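Local coordinates for protein chloramphenicol acetyltransferase (Bacteroides thetaiotaomicron, PDB 2I9D) that probably transfers an acetyl group from acetyl-CoA to a hydroxyl of chloramphenicol, at residues F70-G78 and D141-L149; A59-F70 and H204-F215. One frame throughout, in Å; residues are numbered along the deposited sequence.

Contact 1 of 2, residues F70-G78 and D141-L149; sequences FRYRIDPDG and DGDYGLILL
Two flat groups carry this contact, the guanidinium of Arg73 and the ring of Tyr144, and both are met at their edges by backbone oxygens. Ile74 O lies at the rim of the Tyr144 ring, 3.2 Å from Tyr144 CD2, while the ring of Pro76 approaches obliquely, with Pro76 CD 3.6 Å from Tyr144 CE2. Proline suits this place because its rigid, apolar ring packs on an aromatic side chain, and Pro76 CG also rests 3.6 Å from Gly142 CA, where a beta carbon on Gly142 would press on it. Gly142 has positive phi and closes the preceding helix in a Schellman motif, so glycine serves both the turn and the packing.

Arg73 is buried, and its guanidinium is surrounded by carbonyl groups. Its NE donates to Tyr144 O at 2.8 Å, bent to 130° at the hydrogen but nearly in line with the C=O bond. Arg73 NH2 reaches Leu146 O at 3.0 Å, from well above that carbonyl's plane. Within its own segment, NH1 and NH2 together grip Phe70 O, and Arg73 NH1 also bonds Tyr72 O at 2.7 Å. The bend at chi2 (-74°) folds the chain back so that one side chain can serve four carbonyls; these bonds fix its rotation and satisfy its buried donors. Ile147 CG2 adds an apolar neighbour 3.6 Å from Arg73 NH2.

Asp75 stands near the Tyr144 ring, but its carboxylate is held by Tyr83 and Lys5. The contact thus ties strand 72-74, an outer strand of the small three-stranded sheet, to the entry of strand 146-151 in the large mixed sheet, where Ile147 pairs with strand 87-93 and packs under helix 52-66.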
# COMPACT_ATOMS: atom_id res chain seq x y z
N PHE A 70 -6.64 16.24 -10.74
CA PHE A 70 -7.51 15.28 -10.06
C PHE A 70 -8.91 15.21 -10.68
O PHE A 70 -9.77 14.48 -10.19
CB PHE A 70 -7.56 15.59 -8.54
CG PHE A 70 -6.26 15.27 -7.82
CD1 PHE A 70 -6.10 14.06 -7.13
CD2 PHE A 70 -5.18 16.17 -7.87
CE1 PHE A 70 -4.90 13.75 -6.49
CE2 PHE A 70 -3.97 15.87 -7.24
CZ PHE A 70 -3.82 14.65 -6.54
N ARG A 71 -9.13 15.96 -11.76
CA ARG A 71 -10.41 16.01 -12.45
C ARG A 71 -10.36 15.29 -13.79
O ARG A 71 -11.37 15.20 -14.49
CB ARG A 71 -10.83 17.48 -12.66
CG ARG A 71 -11.32 18.15 -11.34
CD ARG A 71 -12.22 19.36 -11.60
NE ARG A 71 -11.47 20.59 -11.40
CZ ARG A 71 -10.95 21.33 -12.36
NH1 ARG A 71 -11.12 21.01 -13.63
NH2 ARG A 71 -10.26 22.41 -12.04
N TYR A 72 -9.16 14.80 -14.15
CA TYR A 72 -8.94 14.09 -15.40
C TYR A 72 -9.39 12.65 -15.26
O TYR A 72 -9.07 12.00 -14.23
CB TYR A 72 -7.46 14.13 -15.79
CG TYR A 72 -7.02 15.44 -16.41
CD1 TYR A 72 -6.73 15.54 -17.76
CD2 TYR A 72 -6.91 16.61 -15.61
CE1 TYR A 72 -6.33 16.76 -18.31
CE2 TYR A 72 -6.53 17.82 -16.15
CZ TYR A 72 -6.24 17.89 -17.50
OH TYR A 72 -5.84 19.11 -18.02
N ARG A 73 -10.10 12.16 -16.28
CA ARG A 73 -10.63 10.80 -16.33
C ARG A 73 -10.45 10.19 -17.72
O ARG A 73 -10.31 10.91 -18.72
CB ARG A 73 -12.11 10.77 -15.94
CG ARG A 73 -12.44 11.35 -14.59
CD ARG A 73 -12.03 10.43 -13.40
NE ARG A 73 -12.37 11.06 -12.11
CZ ARG A 73 -11.59 11.90 -11.43
NH1 ARG A 73 -10.39 12.25 -11.87
NH2 ARG A 73 -11.99 12.39 -10.27
N ILE A 74 -10.41 8.86 -17.77
CA ILE A 74 -10.51 8.15 -19.03
C ILE A 74 -11.99 7.81 -19.09
O ILE A 74 -12.47 6.99 -18.28
CB ILE A 74 -9.65 6.86 -19.07
CG1 ILE A 74 -8.16 7.16 -18.82
CG2 ILE A 74 -9.88 6.11 -20.40
CD1 ILE A 74 -7.21 5.94 -18.96
N ASP A 75 -12.71 8.44 -20.01
CA ASP A 75 -14.15 8.22 -20.15
C ASP A 75 -14.50 6.82 -20.69
O ASP A 75 -13.61 6.10 -21.16
CB ASP A 75 -14.78 9.34 -20.98
CG ASP A 75 -15.62 10.31 -20.14
OD1 ASP A 75 -15.73 10.16 -18.89
OD2 ASP A 75 -16.21 11.25 -20.77
N PRO A 76 -15.79 6.40 -20.60
CA PRO A 76 -16.19 5.06 -21.07
C PRO A 76 -15.70 4.72 -22.48
O PRO A 76 -15.34 3.59 -22.75
CB PRO A 76 -17.72 5.10 -21.01
CG PRO A 76 -18.04 6.15 -20.01
CD PRO A 76 -16.92 7.13 -19.98
N ASP A 77 -15.67 5.71 -23.36
CA ASP A 77 -15.22 5.54 -24.75
C ASP A 77 -13.70 5.55 -24.89
O ASP A 77 -13.17 5.51 -26.01
CB ASP A 77 -15.86 6.62 -25.63
CG ASP A 77 -15.52 8.04 -25.17
OD1 ASP A 77 -14.93 8.22 -24.07
OD2 ASP A 77 -15.87 8.99 -25.91
N GLY A 78 -12.98 5.60 -23.77
CA GLY A 78 -11.52 5.59 -23.78
C GLY A 78 -10.85 6.94 -24.02
O GLY A 78 -9.64 7.01 -24.15
N ASP A 141 -24.29 5.33 -16.26
CA ASP A 141 -24.39 6.70 -16.76
C ASP A 141 -23.18 7.22 -17.52
O ASP A 141 -23.28 8.26 -18.18
CB ASP A 141 -24.50 7.60 -15.56
CG ASP A 141 -25.76 8.34 -15.53
OD1 ASP A 141 -25.65 9.59 -15.68
OD2 ASP A 141 -26.82 7.69 -15.33
N GLY A 142 -22.03 6.57 -17.37
CA GLY A 142 -20.78 7.12 -17.89
C GLY A 142 -20.33 8.37 -17.16
O GLY A 142 -19.64 9.18 -17.74
N ASP A 143 -20.73 8.56 -15.90
CA ASP A 143 -20.28 9.73 -15.15
C ASP A 143 -19.11 9.32 -14.25
O ASP A 143 -19.30 8.67 -13.21
CB ASP A 143 -21.42 10.36 -14.34
CG ASP A 143 -21.03 11.69 -13.68
OD1 ASP A 143 -19.91 12.19 -13.85
OD2 ASP A 143 -21.86 12.25 -12.93
N TYR A 144 -17.90 9.69 -14.68
CA TYR A 144 -16.69 9.40 -13.90
C TYR A 144 -16.19 10.66 -13.17
O TYR A 144 -15.10 10.66 -12.59
CB TYR A 144 -15.58 8.80 -14.77
CG TYR A 144 -15.91 7.48 -15.44
CD1 TYR A 144 -17.02 6.72 -15.04
CD2 TYR A 144 -15.09 6.97 -16.44
CE1 TYR A 144 -17.32 5.51 -15.65
CE2 TYR A 144 -15.38 5.76 -17.06
CZ TYR A 144 -16.52 5.05 -16.66
OH TYR A 144 -16.81 3.85 -17.27
N GLY A 145 -17.00 11.71 -13.19
CA GLY A 145 -16.61 12.98 -12.55
C GLY A 145 -16.88 12.91 -11.06
O GLY A 145 -17.70 13.67 -10.50
N LEU A 146 -16.18 11.97 -10.43
CA LEU A 146 -16.38 11.61 -9.03
C LEU A 146 -15.07 11.15 -8.40
O LEU A 146 -14.16 10.74 -9.09
CB LEU A 146 -17.38 10.44 -8.93
CG LEU A 146 -18.81 10.66 -9.40
CD1 LEU A 146 -19.31 9.34 -9.92
CD2 LEU A 146 -19.68 11.21 -8.27
N ILE A 147 -15.00 11.20 -7.08
CA ILE A 147 -13.99 10.45 -6.31
C ILE A 147 -14.80 9.66 -5.29
O ILE A 147 -16.00 9.89 -5.17
CB ILE A 147 -12.89 11.33 -5.65
CG1 ILE A 147 -13.49 12.39 -4.70
CG2 ILE A 147 -12.06 11.99 -6.74
CD1 ILE A 147 -12.44 13.12 -3.80
N LEU A 148 -14.16 8.70 -4.64
CA LEU A 148 -14.87 7.84 -3.67
C LEU A 148 -13.99 7.68 -2.45
O LEU A 148 -12.80 7.39 -2.58
CB LEU A 148 -15.22 6.45 -4.26
CG LEU A 148 -15.91 5.47 -3.27
CD1 LEU A 148 -16.87 4.53 -3.99
CD2 LEU A 148 -14.85 4.68 -2.43
N LEU A 149 -14.59 7.89 -1.29
CA LEU A 149 -13.84 7.81 -0.06
C LEU A 149 -14.56 6.88 0.88
O LEU A 149 -15.77 7.00 1.11
CB LEU A 149 -13.57 9.20 0.56
CG LEU A 149 -12.71 9.19 1.85
CD1 LEU A 149 -11.88 10.46 1.96
CD2 LEU A 149 -13.61 9.03 3.11

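Contact 2 of 2, residues A59-F70 and H204-F215; sequences AVLRAANEIPEF and HLSLFYKKVEDF
Helices 52-66 and 202-216 pack against each other here; their segments 59-66 and 204-215 come within 8.7 Å, axis to axis, with N-to-C directions 137° apart, and Phe215 is a knob in the hole formed by Ala59, Arg62, Ala63 and Glu66. Alanines suit this face because their short side chains permit close approach: Ala59 CB is 3.8 Å from Phe215 CB, and Ala63 CB touches Phe208 CE1 at 3.7 Å.

Arg62 extends across the Phe215 ring, with Arg62 NE 3.5 Å from Phe215 CE1, which lies over one face of the guanidinium. Arg62 NE also forms a salt bridge with Glu66 OE2, while Glu66 OE1 accepts from Lys211 NZ on its anti lone pair, a salt bridge of 3.1 Å. Glu66 therefore joins both cations in one network. Replacing Arg62 with alanine is likely to open a gap over part of the Phe215 ring and leave Glu66 OE2 without its charged mate.

Lys211 bends at chi3 (-91°) and chi4, carrying its aliphatic part past Ile67 before NZ turns to the carboxylate. Ile67 CD1 in turn presses to 3.4 Å from Phe208 CA. The Phe70 and Phe208 rings form an offset stack, centroids 5.0 Å apart and planes at 26°. Glu69 CG sits over the His204 face in a CH-pi contact, while His204 ND1 is engaged by Asp201 N. Leu205 lies about 7 Å, side chain to side chain, from His197, the predicted proton acceptor.

Beneath lies the large sheet: Val60 and Ala64 rest on strand 146-151, Phe70 and Phe208 on Met193 of strand 186-196, and Leu205 and Tyr209 also meet Leu155 of a second subunit.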
# COMPACT_ATOMS: atom_id res chain seq x y z
N ALA A 59 -13.04 18.48 2.93
CA ALA A 59 -11.63 18.82 2.71
C ALA A 59 -11.06 18.06 1.53
O ALA A 59 -10.39 18.65 0.67
CB ALA A 59 -10.81 18.55 3.97
N VAL A 60 -11.33 16.76 1.48
CA VAL A 60 -10.82 15.91 0.42
C VAL A 60 -11.47 16.27 -0.92
O VAL A 60 -10.79 16.38 -1.95
CB VAL A 60 -11.02 14.39 0.77
CG1 VAL A 60 -10.92 13.49 -0.48
CG2 VAL A 60 -10.05 13.95 1.84
N LEU A 61 -12.80 16.45 -0.91
CA LEU A 61 -13.56 16.73 -2.14
C LEU A 61 -13.16 18.09 -2.75
O LEU A 61 -13.01 18.22 -3.98
CB LEU A 61 -15.08 16.68 -1.89
CG LEU A 61 -16.00 16.76 -3.11
CD1 LEU A 61 -15.73 15.64 -4.11
CD2 LEU A 61 -17.44 16.73 -2.68
N ARG A 62 -12.96 19.07 -1.86
CA ARG A 62 -12.53 20.41 -2.25
C ARG A 62 -11.14 20.40 -2.86
O ARG A 62 -10.93 21.05 -3.88
CB ARG A 62 -12.60 21.37 -1.06
CG ARG A 62 -12.16 22.82 -1.42
CD ARG A 62 -12.74 23.85 -0.46
NE ARG A 62 -12.11 25.17 -0.61
CZ ARG A 62 -12.42 26.23 0.13
NH1 ARG A 62 -13.36 26.15 1.08
NH2 ARG A 62 -11.77 27.39 -0.07
N ALA A 63 -10.19 19.68 -2.26
CA ALA A 63 -8.84 19.55 -2.84
C ALA A 63 -8.82 18.94 -4.25
O ALA A 63 -8.03 19.34 -5.11
CB ALA A 63 -7.92 18.78 -1.89
N ALA A 64 -9.71 17.98 -4.49
CA ALA A 64 -9.79 17.28 -5.78
C ALA A 64 -10.36 18.21 -6.86
O ALA A 64 -9.96 18.17 -8.03
CB ALA A 64 -10.65 16.03 -5.65
N ASN A 65 -11.31 19.03 -6.44
CA ASN A 65 -11.86 20.04 -7.32
C ASN A 65 -10.85 21.14 -7.61
O ASN A 65 -10.74 21.57 -8.77
CB ASN A 65 -13.14 20.59 -6.73
CG ASN A 65 -14.33 19.72 -7.07
OD1 ASN A 65 -14.85 19.79 -8.18
ND2 ASN A 65 -14.76 18.89 -6.12
N GLU A 66 -10.07 21.53 -6.59
CA GLU A 66 -9.15 22.68 -6.72
C GLU A 66 -7.84 22.42 -7.42
O GLU A 66 -7.21 23.37 -7.88
CB GLU A 66 -8.94 23.41 -5.38
CG GLU A 66 -10.17 24.18 -4.94
CD GLU A 66 -9.96 25.00 -3.66
OE1 GLU A 66 -8.83 25.03 -3.12
OE2 GLU A 66 -10.94 25.63 -3.20
N ILE A 67 -7.45 21.15 -7.54
CA ILE A 67 -6.24 20.75 -8.25
C ILE A 67 -6.66 20.03 -9.53
O ILE A 67 -7.13 18.89 -9.46
CB ILE A 67 -5.30 19.87 -7.36
CG1 ILE A 67 -4.95 20.60 -6.07
CG2 ILE A 67 -4.01 19.51 -8.09
CD1 ILE A 67 -4.49 19.70 -4.94
N PRO A 68 -6.52 20.68 -10.70
CA PRO A 68 -7.21 20.19 -11.90
C PRO A 68 -6.74 18.82 -12.38
O PRO A 68 -7.47 18.16 -13.12
CB PRO A 68 -6.93 21.28 -12.96
CG PRO A 68 -5.72 21.97 -12.51
CD PRO A 68 -5.70 21.88 -11.00
N GLU A 69 -5.55 18.39 -12.00
CA GLU A 69 -5.04 17.08 -12.38
C GLU A 69 -5.91 15.95 -11.82
O GLU A 69 -5.93 14.85 -12.37
CB GLU A 69 -3.58 16.91 -11.93
CG GLU A 69 -2.56 17.63 -12.83
CD GLU A 69 -2.51 19.14 -12.58
OE1 GLU A 69 -3.10 19.63 -11.62
OE2 GLU A 69 -1.87 19.85 -13.37
N PHE A 70 -6.64 16.24 -10.74
CA PHE A 70 -7.51 15.28 -10.06
C PHE A 70 -8.91 15.21 -10.68
O PHE A 70 -9.77 14.48 -10.19
CB PHE A 70 -7.56 15.59 -8.54
CG PHE A 70 -6.26 15.27 -7.82
CD1 PHE A 70 -6.10 14.06 -7.13
CD2 PHE A 70 -5.18 16.17 -7.87
CE1 PHE A 70 -4.90 13.75 -6.49
CE2 PHE A 70 -3.97 15.87 -7.24
CZ PHE A 70 -3.82 14.65 -6.54
N HIS A 204 1.69 16.51 -7.65
CA HIS A 204 0.27 16.82 -7.46
C HIS A 204 -0.28 16.18 -6.19
O HIS A 204 -1.15 16.74 -5.53
CB HIS A 204 -0.52 16.42 -8.70
CG HIS A 204 0.11 16.90 -9.96
ND1 HIS A 204 0.81 16.06 -10.81
CD2 HIS A 204 0.19 18.14 -10.50
CE1 HIS A 204 1.28 16.77 -11.82
NE2 HIS A 204 0.92 18.03 -11.66
N LEU A 205 0.28 15.03 -5.84
CA LEU A 205 -0.06 14.38 -4.58
C LEU A 205 0.38 15.22 -3.39
O LEU A 205 -0.35 15.34 -2.39
CB LEU A 205 0.58 12.99 -4.54
CG LEU A 205 -0.06 11.98 -5.51
CD1 LEU A 205 0.74 10.69 -5.65
CD2 LEU A 205 -1.52 11.69 -5.12
N SER A 206 1.59 15.79 -3.49
CA SER A 206 2.11 16.73 -2.49
C SER A 206 1.14 17.90 -2.25
O SER A 206 0.76 18.17 -1.11
CB SER A 206 3.46 17.27 -2.97
OG SER A 206 4.32 17.52 -1.90
N LEU A 207 0.70 18.55 -3.33
CA LEU A 207 -0.28 19.65 -3.25
C LEU A 207 -1.63 19.22 -2.75
O LEU A 207 -2.28 19.97 -2.02
CB LEU A 207 -0.52 20.29 -4.63
CG LEU A 207 0.58 20.77 -5.56
CD1 LEU A 207 -0.08 21.48 -6.75
CD2 LEU A 207 1.59 21.69 -4.83
N PHE A 208 -2.09 18.03 -3.17
CA PHE A 208 -3.34 17.47 -2.62
C PHE A 208 -3.33 17.37 -1.10
O PHE A 208 -4.19 17.92 -0.42
CB PHE A 208 -3.66 16.11 -3.24
CG PHE A 208 -4.96 15.52 -2.77
CD1 PHE A 208 -6.15 15.83 -3.42
CD2 PHE A 208 -4.98 14.64 -1.70
CE1 PHE A 208 -7.35 15.28 -3.01
CE2 PHE A 208 -6.17 14.08 -1.26
CZ PHE A 208 -7.37 14.41 -1.91
N TYR A 209 -2.34 16.66 -0.56
CA TYR A 209 -2.23 16.49 0.88
C TYR A 209 -2.00 17.81 1.66
O TYR A 209 -2.60 18.02 2.73
CB TYR A 209 -1.12 15.47 1.21
CG TYR A 209 -1.54 14.02 0.99
CD1 TYR A 209 -1.06 13.28 -0.10
CD2 TYR A 209 -2.44 13.39 1.87
CE1 TYR A 209 -1.44 11.96 -0.29
CE2 TYR A 209 -2.83 12.06 1.67
CZ TYR A 209 -2.33 11.36 0.59
OH TYR A 209 -2.69 10.05 0.41
N LYS A 210 -1.13 18.68 1.13
CA LYS A 210 -0.94 20.02 1.68
C LYS A 210 -2.30 20.71 1.77
O LYS A 210 -2.70 21.19 2.84
CB LYS A 210 0.04 20.84 0.81
CG LYS A 210 0.32 22.25 1.32
CD LYS A 210 1.11 22.21 2.63
CE LYS A 210 1.35 23.63 3.24
NZ LYS A 210 2.02 23.54 4.60
N LYS A 211 -3.04 20.70 0.66
CA LYS A 211 -4.37 21.31 0.58
C LYS A 211 -5.40 20.72 1.57
O LYS A 211 -6.07 21.46 2.28
CB LYS A 211 -4.86 21.22 -0.86
CG LYS A 211 -5.91 22.25 -1.23
CD LYS A 211 -6.21 22.20 -2.74
CE LYS A 211 -5.32 23.16 -3.55
NZ LYS A 211 -5.78 24.56 -3.40
N VAL A 212 -5.50 19.39 1.66
CA VAL A 212 -6.39 18.76 2.64
C VAL A 212 -6.04 19.16 4.09
O VAL A 212 -6.92 19.50 4.88
CB VAL A 212 -6.39 17.21 2.50
CG1 VAL A 212 -7.10 16.53 3.70
CG2 VAL A 212 -7.01 16.81 1.19
N GLU A 213 -4.75 19.09 4.43
CA GLU A 213 -4.31 19.45 5.78
C GLU A 213 -4.62 20.92 6.13
O GLU A 213 -5.12 21.19 7.21
CB GLU A 213 -2.82 19.15 5.97
CG GLU A 213 -2.34 19.40 7.40
CD GLU A 213 -0.91 18.95 7.60
OE1 GLU A 213 -0.00 19.70 7.19
OE2 GLU A 213 -0.69 17.86 8.16
N ASP A 214 -4.35 21.84 5.20
CA ASP A 214 -4.72 23.26 5.38
C ASP A 214 -6.18 23.44 5.82
O ASP A 214 -6.43 24.27 6.68
CB ASP A 214 -4.44 24.12 4.12
CG ASP A 214 -2.94 24.33 3.84
OD1 ASP A 214 -2.09 24.04 4.74
OD2 ASP A 214 -2.60 24.79 2.71
N PHE A 215 -7.11 22.68 5.24
CA PHE A 215 -8.53 22.80 5.58
C PHE A 215 -8.82 22.23 6.96
O PHE A 215 -9.77 22.65 7.63
CB PHE A 215 -9.47 22.09 4.57
CG PHE A 215 -9.37 22.60 3.13
CD1 PHE A 215 -9.52 23.96 2.82
CD2 PHE A 215 -9.20 21.69 2.06
CE1 PHE A 215 -9.44 24.41 1.47
CE2 PHE A 215 -9.13 22.13 0.73
CZ PHE A 215 -9.24 23.50 0.44

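Overall arrangement
Contact 2 joins two helices on one side of the large mixed sheet; contact 1 joins an outer strand of the small sheet to the start of a central strand of the large one. Contact 1 is the more buried yet the more polar, held by an arginine among backbone carbonyls. Contact 2 is partly buried and mainly apolar, with its salt bridges among partly exposed side chains. Phe70 belongs to both: its ring serves the helix pair, its carbonyl the strand contact. Contact 1 is nested in the loop that contact 2 closes. Their centres lie about 17 Å apart, yet Ile147 packs on Val60 and Ala64, and Arg71 probably hydrogen-bonds to Asn65 O.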